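Local coordinates for protein nitrilotriacetate monooxygenase component B (Bacillus cereus ATCC 14579, PDB 3BPK) that probably binds FMN as a flavin reductase-like oxidoreductase and, as the B component, is thought to serve a nitrilotriacetate monooxygenase, at residues Val62-Lys67 with Asp73-Ala78; Ile185-Leu188 with Asn192-Lys195. All coordinates share one frame; numbering follows the deposited sequence.

Interaction 1 (Val62-Lys67 with Asp73-Ala78); sequences VSVQRK and DTSRNA
Ser-75 OG and the backbone carbonyl of Val-64 share one water. The hydroxyl donates to this water, with Ser-75 OG 2.9 Å from the water oxygen. The water in turn donates to Val-64 O at 3.0 Å. This holds for the Ser-75 conformer described here; a second exists, so the bridge may not always be present. No direct hydrogen bond joins the two segments. In the same conformer the hydroxyl oxygen also rests on the isopropyl group of Val-64. Ser-75 OG is 3.2 Å from Val-64 CB and 3.3 Å from Val-64 CG1. With chi1 at 179°, CG1 is anti to the backbone N and beside the carbonyl carbon, on the side where Ser-75 OG approaches. The other branch faces Thr-74, the residue before Ser-75, with Val-64 CG2 4.3 Å from Thr-74 CG2. The polar end of Thr-74 serves another strand: its OG1 is hydrogen-bonded to the hydroxyl of Tyr-47, on strand 42-54. Val-64 also packs on Tyr-47 and on Leu-158. Helix 73-81 thus lies against strand 59-65 of the flavin reductase-like domain through its first turn. The contact is small and mixed: Val-64 packs against hydroxyl and threonine methyl, and the water links a side-chain hydroxyl to a strand carbonyl that it does not bond directly.

Interaction 2 (Ile185-Leu188 with Asn192-Lys195); sequences ISRL and NYAK
Tyr-193 and Arg-187 lie with their flat groups nearly parallel, ring and guanidinium planes 14° apart, in the Tyr-193 conformer described; a second is deposited. One face of the tyrosine ring carries the arginine methylene: Arg-187 CD is 3.5 Å from the centroid of the Tyr-193 ring, a CH-pi contact 25° off the normal. The phenol oxygen in turn lies over one guanidinium face, toward its rim, while Asn-192 O is at the edge. The Arg-187 chain bends at chi2 (81°), which lays CD on the ring. Its NH2 is hydrogen-bonded to Gly-190 O in the hairpin loop. In the same conformer Ile-185 CD1 meets Tyr-193 CD1 at 4.0 Å. Ser-186 and Ala-194 form an antiparallel hydrogen-bonded pair, with Ser-186 N to Ala-194 O at 2.9 Å and Ala-194 N to Ser-186 O at 2.8 Å. Arg-187 and Tyr-193 are the next, non-hydrogen-bonded pair. Leu-188 N donates to Asn-192 O at 2.8 Å, toward the turn. On the face of Ser-186 and Ala-194, Leu-188 CD1 reaches Ala-194 CB at 4.0 Å. This beta hairpin adds to strand 28-36 through Arg-187 and Arg-28. Tyr-193 touches Asn-98 of helix 94-100, and strand 192-194 pairs with an antiparallel strand of the second subunit.

From the N terminus, strand 59-65 comes first. Interaction 1 then closes a short loop, with five residues between its two segments, bringing helix 73-81 back onto that strand. The chain continues through most of the remaining strands before interaction 2 closes the tight connection, residues 188-191, between strands 186-187 and 192-194. The two contacts are in series: neither nests in nor crosses the other. The centres of interaction 1 and interaction 2 are about 22 Å apart. They lie on opposite sides of the chain's centre and do not touch. Both reach the same antiparallel sheet, interaction 1 at strand 59-65 and interaction 2 at the hairpin beside strand 28-36. Strand 42-54 pairs with both 59-65 and 28-36. Each contact also meets the second subunit.

Interaction 1 (Val62-Lys67 with Asp73-Ala78)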
loop_
_atom_site.group_PDB
_atom_site.type_symbol
_atom_site.label_atom_id
_atom_site.label_comp_id
_atom_site.label_asym_id
_atom_site.label_seq_id
_atom_site.Cartn_x
_atom_site.Cartn_y
_atom_site.Cartn_z
ATOM N N VAL B 62 -2.607 -4.578 -5.709
ATOM C CA VAL B 62 -1.941 -5.647 -4.952
ATOM C C VAL B 62 -0.736 -6.052 -5.797
ATOM O O VAL B 62 -0.894 -6.399 -6.972
ATOM C CB VAL B 62 -2.851 -6.878 -4.793
ATOM C CG1 VAL B 62 -2.132 -7.978 -4.020
ATOM C CG2 VAL B 62 -4.134 -6.516 -4.068
ATOM N N SER B 63 0.461 -5.958 -5.221
ATOM C CA SER B 63 1.653 -6.379 -5.966
ATOM C C SER B 63 1.974 -7.832 -5.642
ATOM O O SER B 63 2.217 -8.169 -4.471
ATOM C CB SER B 63 2.829 -5.453 -5.670
ATOM O OG SER B 63 3.919 -5.808 -6.488
ATOM N N VAL B 64 1.915 -8.686 -6.659
ATOM C CA VAL B 64 2.098 -10.136 -6.474
ATOM C C VAL B 64 3.463 -10.520 -7.077
ATOM O O VAL B 64 3.712 -10.281 -8.262
ATOM C CB VAL B 64 0.969 -10.929 -7.183
ATOM C CG1 VAL B 64 1.173 -12.461 -7.003
ATOM C CG2 VAL B 64 -0.386 -10.511 -6.594
ATOM N N GLN B 65 4.341 -11.078 -6.257
ATOM C CA GLN B 65 5.711 -11.360 -6.747
ATOM C C GLN B 65 5.683 -12.531 -7.714
ATOM O O GLN B 65 4.846 -13.437 -7.579
ATOM C CB GLN B 65 6.657 -11.658 -5.573
ATOM C CG GLN B 65 6.740 -10.498 -4.551
ATOM C CD GLN B 65 7.020 -9.123 -5.219
ATOM O OE1 GLN B 65 8.055 -8.932 -5.909
ATOM N NE2 GLN B 65 6.112 -8.163 -5.009
ATOM N N ARG B 66 6.628 -12.543 -8.660
ATOM C CA ARG B 66 6.808 -13.679 -9.573
ATOM C C ARG B 66 7.797 -14.647 -8.943
ATOM O O ARG B 66 8.445 -14.316 -7.941
ATOM C CB ARG B 66 7.301 -13.202 -10.934
ATOM C CG ARG B 66 6.271 -12.392 -11.706
ATOM C CD ARG B 66 6.516 -12.525 -13.163
ATOM N NE ARG B 66 5.611 -11.716 -13.944
ATOM C CZ ARG B 66 5.592 -11.652 -15.277
ATOM N NH1 ARG B 66 6.446 -12.383 -16.013
ATOM N NH2 ARG B 66 4.725 -10.854 -15.878
ATOM N N LYS B 67 7.855 -15.857 -9.497
ATOM C CA LYS B 67 8.885 -16.818 -9.102
ATOM C C LYS B 67 9.765 -17.063 -10.315
ATOM O O LYS B 67 9.327 -17.581 -11.340
ATOM C CB LYS B 67 8.292 -18.111 -8.541
ATOM C CG LYS B 67 7.693 -17.954 -7.140
ATOM C CD LYS B 67 7.812 -19.238 -6.323
ATOM C CE LYS B 67 7.016 -19.173 -5.023
ATOM N NZ LYS B 67 7.675 -18.382 -3.929
ATOM N N ASP B 73 0.190 -18.128 -9.029
ATOM C CA ASP B 73 -1.188 -18.535 -9.275
ATOM C C ASP B 73 -2.156 -17.345 -9.222
ATOM O O ASP B 73 -3.025 -17.176 -10.088
ATOM C CB ASP B 73 -1.618 -19.566 -8.224
ATOM C CG ASP B 73 -1.054 -20.960 -8.489
ATOM O OD1 ASP B 73 -0.546 -21.212 -9.595
ATOM O OD2 ASP B 73 -1.135 -21.805 -7.580
ATOM N N THR B 74 -2.007 -16.522 -8.185
ATOM C CA THR B 74 -2.984 -15.429 -8.011
ATOM C C THR B 74 -3.010 -14.517 -9.243
ATOM O O THR B 74 -4.091 -14.143 -9.723
ATOM C CB THR B 74 -2.703 -14.615 -6.723
ATOM O OG1 THR B 74 -2.866 -15.472 -5.583
ATOM C CG2 THR B 74 -3.607 -13.375 -6.627
ATOM N N SER B 75 -1.829 -14.143 -9.769
ATOM C CA SER B 75 -1.778 -13.277 -10.955
ATOM C C SER B 75 -2.275 -13.954 -12.213
ATOM O O SER B 75 -3.027 -13.359 -13.014
ATOM C CB SER B 75 -0.351 -12.780 -11.179
ATOM O OG SER B 75 0.007 -12.055 -10.044
ATOM N N ARG B 76 -1.826 -15.200 -12.417
ATOM C CA ARG B 76 -2.319 -15.994 -13.554
ATOM C C ARG B 76 -3.836 -16.085 -13.550
ATOM O O ARG B 76 -4.497 -15.894 -14.579
ATOM C CB ARG B 76 -1.792 -17.432 -13.531
ATOM C CG ARG B 76 -0.392 -17.605 -13.992
ATOM C CD ARG B 76 -0.214 -19.005 -14.582
ATOM N NE ARG B 76 -0.494 -20.097 -13.636
ATOM C CZ ARG B 76 0.418 -20.664 -12.842
ATOM N NH1 ARG B 76 0.078 -21.663 -12.024
ATOM N NH2 ARG B 76 1.676 -20.225 -12.854
ATOM N N ASN B 77 -4.397 -16.414 -12.386
ATOM C CA ASN B 77 -5.850 -16.608 -12.268
ATOM C C ASN B 77 -6.591 -15.275 -12.457
ATOM O O ASN B 77 -7.651 -15.243 -13.068
ATOM C CB ASN B 77 -6.192 -17.113 -10.871
ATOM C CG ASN B 77 -5.665 -18.514 -10.585
ATOM O OD1 ASN B 77 -5.228 -19.255 -11.484
ATOM N ND2 ASN B 77 -5.745 -18.899 -9.328
ATOM N N ALA B 78 -6.029 -14.184 -11.914
ATOM C CA ALA B 78 -6.676 -12.880 -12.052
ATOM C C ALA B 78 -6.692 -12.440 -13.512
ATOM O O ALA B 78 -7.672 -11.875 -13.980
ATOM C CB ALA B 78 -5.982 -11.833 -11.191
HETATM O O HOH W 1 2.844 -12.227 -10.306
#

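Interaction 2 (Ile185-Leu188 with Asn192-Lys195)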
loop_
_atom_site.group_PDB
_atom_site.type_symbol
_atom_site.label_atom_id
_atom_site.label_comp_id
_atom_site.label_asym_id
_atom_site.label_seq_id
_atom_site.Cartn_x
_atom_site.Cartn_y
_atom_site.Cartn_z
ATOM N N ILE B 185 -5.727 -6.559 10.741
ATOM C CA ILE B 185 -4.331 -6.920 11.027
ATOM C C ILE B 185 -3.385 -6.364 9.958
ATOM O O ILE B 185 -3.784 -6.158 8.786
ATOM C CB ILE B 185 -4.133 -8.442 11.244
ATOM C CG1 ILE B 185 -4.477 -9.224 10.001
ATOM C CG2 ILE B 185 -4.910 -8.966 12.481
ATOM C CD1 ILE B 185 -3.266 -9.524 9.177
ATOM N N SER B 186 -2.143 -6.091 10.365
ATOM C CA SER B 186 -1.163 -5.567 9.435
ATOM C C SER B 186 0.126 -6.352 9.529
ATOM O O SER B 186 0.357 -7.055 10.501
ATOM C CB SER B 186 -0.920 -4.084 9.697
ATOM O OG SER B 186 -0.578 -3.851 11.059
ATOM N N ARG B 187 0.954 -6.214 8.505
ATOM C CA ARG B 187 2.227 -6.936 8.410
ATOM C C ARG B 187 3.408 -6.008 8.719
ATOM O O ARG B 187 3.449 -4.852 8.286
ATOM C CB ARG B 187 2.385 -7.532 7.023
ATOM C CG ARG B 187 3.552 -8.478 6.873
ATOM C CD ARG B 187 3.322 -9.867 7.368
ATOM N NE ARG B 187 4.547 -10.640 7.159
ATOM C CZ ARG B 187 4.857 -11.318 6.048
ATOM N NH1 ARG B 187 4.010 -11.368 5.004
ATOM N NH2 ARG B 187 6.022 -11.973 5.977
ATOM N N LEU B 188 4.377 -6.553 9.457
ATOM C CA LEU B 188 5.622 -5.829 9.684
ATOM C C LEU B 188 6.766 -6.597 9.002
ATOM O O LEU B 188 6.549 -7.269 7.990
ATOM C CB LEU B 188 5.864 -5.656 11.188
ATOM C CG LEU B 188 4.704 -5.064 12.000
ATOM C CD1 LEU B 188 5.158 -4.955 13.458
ATOM C CD2 LEU B 188 4.264 -3.676 11.497
ATOM N N ASN B 192 6.465 -11.026 11.672
ATOM C CA ASN B 192 5.741 -10.198 12.631
ATOM C C ASN B 192 4.555 -9.472 12.013
ATOM O O ASN B 192 4.629 -8.964 10.883
ATOM C CB ASN B 192 6.669 -9.216 13.350
ATOM C CG ASN B 192 7.402 -9.874 14.513
ATOM O OD1 ASN B 192 7.447 -11.104 14.601
ATOM N ND2 ASN B 192 7.955 -9.065 15.413
ATOM N N TYR B 193 3.453 -9.474 12.771
ATOM C CA TYR B 193 2.250 -8.750 12.394
ATOM C C TYR B 193 1.931 -7.735 13.475
ATOM O O TYR B 193 2.615 -7.690 14.521
ATOM C CB TYR B 193 1.116 -9.739 12.207
ATOM C CG TYR B 193 1.353 -10.653 11.031
ATOM C CD1 TYR B 193 0.556 -10.571 9.880
ATOM C CD2 TYR B 193 2.387 -11.603 11.061
ATOM C CE1 TYR B 193 0.789 -11.408 8.801
ATOM C CE2 TYR B 193 2.634 -12.430 9.987
ATOM C CZ TYR B 193 1.834 -12.338 8.864
ATOM O OH TYR B 193 2.085 -13.176 7.800
ATOM N N ALA B 194 0.909 -6.903 13.249
ATOM C CA ALA B 194 0.505 -5.950 14.264
ATOM C C ALA B 194 -1.010 -5.791 14.263
ATOM O O ALA B 194 -1.628 -5.752 13.208
ATOM C CB ALA B 194 1.193 -4.610 14.071
ATOM N N LYS B 195 -1.588 -5.710 15.458
ATOM C CA LYS B 195 -2.993 -5.310 15.624
ATOM C C LYS B 195 -3.094 -3.812 15.386
ATOM O O LYS B 195 -2.065 -3.138 15.259
ATOM C CB LYS B 195 -3.480 -5.648 17.037
ATOM C CG LYS B 195 -3.301 -7.083 17.382
ATOM C CD LYS B 195 -3.807 -7.344 18.790
ATOM C CE LYS B 195 -3.370 -8.725 19.208
ATOM N NZ LYS B 195 -3.978 -9.021 20.530
HETATM O O HOH W 2 -0.524 -1.588 13.561
#